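Local coordinates for thioredoxin-like fold domain-containing protein (Paracoccus denitrificans, PDB 3DML) that probably reduces or exchanges disulfides in the periplasm as a thioredoxin-like thiol-disulfide oxidoreductase of chemotrophic sulfur oxidation, at residues A[63-66]-A[67-70]. Residues are numbered along the deposited sequence; the frame is centred on the assembly and turned at random.
Sequences PLPP and GLEL
Leu68 folds back on Pro65 across a tight reversal of the chain: its CD2 methyl meets CG and CD of the proline ring obliquely, with CB a little farther off. Leu68 was modelled in two conformers, and the one described here has chi1 at -116°, away from the staggered positions, so the 3.5 Å approach of Leu68 CD2 to Pro65 CD is itself doubtful. The reversal is a type II beta turn running from Pro65 to Leu68. Pro66 and Gly67 occupy its two corners; the CB bond of Pro66 leads away from the other arm, although CB still touches Gly67 N, and the glycine sits at phi 89°, a positive value that glycine takes readily. Closing the turn is a weak hydrogen bond, 3.4 Å from Leu68 N to Pro65 O.

A water reinforces the closure. It donates to Pro65 O at 3.1 Å and to Leu68 O at 2.7 Å, tying together carbonyls from both arms of the turn, and Pro65 O thereby accepts from both the amide and the water. Beyond the turn the arms meet again through Leu64 and Leu70, whose side chains cross obliquely. Their CD1 methyls come together at 3.8 Å; Leu64 CD1 also meets Leu70 CG at 3.9 Å and lies 4.2 Å from Leu68 O, while Leu64 CD2 rests near Leu70 CD1.

The turn belongs to the long loop leading from strand 55-59 to strand 79-84. The three leucines of this segment touch the sheet: Leu64 meets Phe25 and Leu68 meets Leu23 on strand 20-26, and Leu70 packs on Val81 and Met83 of strand 79-84. Backbone hydrogen bonds of Glu69 with Asp86 and Glu88 attach the outgoing arm near the start of edge strand 87-93.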
ATOM      1  N   PRO A  63      -0.853  16.326   3.864  1.00 15.79           N
ATOM      2  CA  PRO A  63      -0.294  16.613   2.554  1.00 16.19           C
ATOM      3  C   PRO A  63       0.640  15.484   2.142  1.00 16.38           C
ATOM      4  O   PRO A  63       1.258  14.851   2.998  1.00 16.18           O
ATOM      5  CB  PRO A  63       0.535  17.902   2.786  1.00 15.61           C
ATOM      6  CG  PRO A  63       0.028  18.486   3.989  1.00 15.77           C
ATOM      7  CD  PRO A  63      -0.562  17.398   4.836  1.00 16.30           C
ATOM      8  N   LEU A  64       0.728  15.211   0.843  1.00 16.90           N
ATOM      9  CA  LEU A  64       1.607  14.150   0.341  1.00 18.81           C
ATOM     10  C   LEU A  64       3.083  14.512   0.476  1.00 20.35           C
ATOM     11  O   LEU A  64       3.411  15.695   0.405  1.00 21.22           O
ATOM     12  CB  LEU A  64       1.273  13.859  -1.125  1.00 18.54           C
ATOM     13  CG  LEU A  64      -0.068  13.156  -1.347  1.00 19.55           C
ATOM     14  CD1 LEU A  64      -0.383  13.167  -2.839  1.00 20.38           C
ATOM     15  CD2 LEU A  64       0.030  11.720  -0.817  1.00 18.74           C
ATOM     16  N   PRO A  65       3.979  13.508   0.663  1.00 21.50           N
ATOM     17  CA  PRO A  65       5.402  13.831   0.595  1.00 22.84           C
ATOM     18  C   PRO A  65       5.701  14.499  -0.759  1.00 24.12           C
ATOM     19  O   PRO A  65       5.090  14.154  -1.785  1.00 24.16           O
ATOM     20  CB  PRO A  65       6.092  12.466   0.697  1.00 22.69           C
ATOM     21  CG  PRO A  65       5.125  11.579   1.349  1.00 22.86           C
ATOM     22  CD  PRO A  65       3.756  12.071   0.903  1.00 21.27           C
ATOM     23  N   PRO A  66       6.574  15.506  -0.765  1.00 24.95           N
ATOM     24  CA  PRO A  66       6.888  16.181  -2.025  1.00 25.54           C
ATOM     25  C   PRO A  66       7.331  15.233  -3.159  1.00 25.00           C
ATOM     26  O   PRO A  66       8.027  14.236  -2.911  1.00 26.50           O
ATOM     27  CB  PRO A  66       8.034  17.122  -1.627  1.00 26.01           C
ATOM     28  CG  PRO A  66       7.728  17.437  -0.197  1.00 25.80           C
ATOM     29  CD  PRO A  66       7.261  16.134   0.380  1.00 25.72           C
ATOM     30  N   GLY A  67       6.896  15.539  -4.378  1.00 25.36           N
ATOM     31  CA  GLY A  67       7.304  14.792  -5.580  1.00 24.75           C
ATOM     32  C   GLY A  67       6.439  13.589  -5.935  1.00 23.65           C
ATOM     33  O   GLY A  67       6.582  13.009  -7.017  1.00 24.58           O
ATOM     34  N   LEU A  68       5.543  13.214  -5.027  1.00 21.89           N
ATOM     35  CA  LEU A  68       4.756  11.987  -5.162  0.50 20.57           C
ATOM     36  C   LEU A  68       3.508  12.265  -5.988  1.00 19.91           C
ATOM     37  O   LEU A  68       2.719  13.142  -5.651  1.00 20.02           O
ATOM     38  CB  LEU A  68       4.378  11.440  -3.772  0.50 20.58           C
ATOM     39  CG  LEU A  68       4.856  10.086  -3.228  0.50 21.27           C
ATOM     40  CD1 LEU A  68       6.306   9.764  -3.483  0.50 20.00           C
ATOM     41  CD2 LEU A  68       4.548   9.970  -1.740  0.50 19.81           C
ATOM     42  N   GLU A  69       3.329  11.532  -7.083  1.00 17.86           N
ATOM     43  CA  GLU A  69       2.205  11.796  -7.987  1.00 17.13           C
ATOM     44  C   GLU A  69       1.178  10.652  -7.935  1.00 15.48           C
ATOM     45  O   GLU A  69       1.459   9.542  -8.406  1.00 14.36           O
ATOM     46  CB  GLU A  69       2.700  11.967  -9.429  1.00 17.52           C
ATOM     47  CG  GLU A  69       3.937  12.859  -9.566  1.00 21.90           C
ATOM     48  CD  GLU A  69       3.604  14.325  -9.386  1.00 29.23           C
ATOM     49  OE1 GLU A  69       2.497  14.739  -9.786  1.00 31.72           O
ATOM     50  OE2 GLU A  69       4.451  15.073  -8.850  1.00 34.42           O
ATOM     51  N   LEU A  70       0.016  10.928  -7.354  1.00 13.40           N
ATOM     52  CA  LEU A  70      -1.087   9.969  -7.349  1.00 13.52           C
ATOM     53  C   LEU A  70      -2.072  10.174  -8.500  1.00 13.02           C
ATOM     54  O   LEU A  70      -2.316  11.318  -8.926  1.00 12.23           O
ATOM     55  CB  LEU A  70      -1.874  10.041  -6.037  1.00 13.79           C
ATOM     56  CG  LEU A  70      -1.146   9.801  -4.708  1.00 16.02           C
ATOM     57  CD1 LEU A  70      -2.125   9.820  -3.552  1.00 16.25           C
ATOM     58  CD2 LEU A  70      -0.387   8.479  -4.714  1.00 18.55           C
TER
HETATM   59  O   HOH W   1       3.161  15.204  -3.919  1.00 25.44           O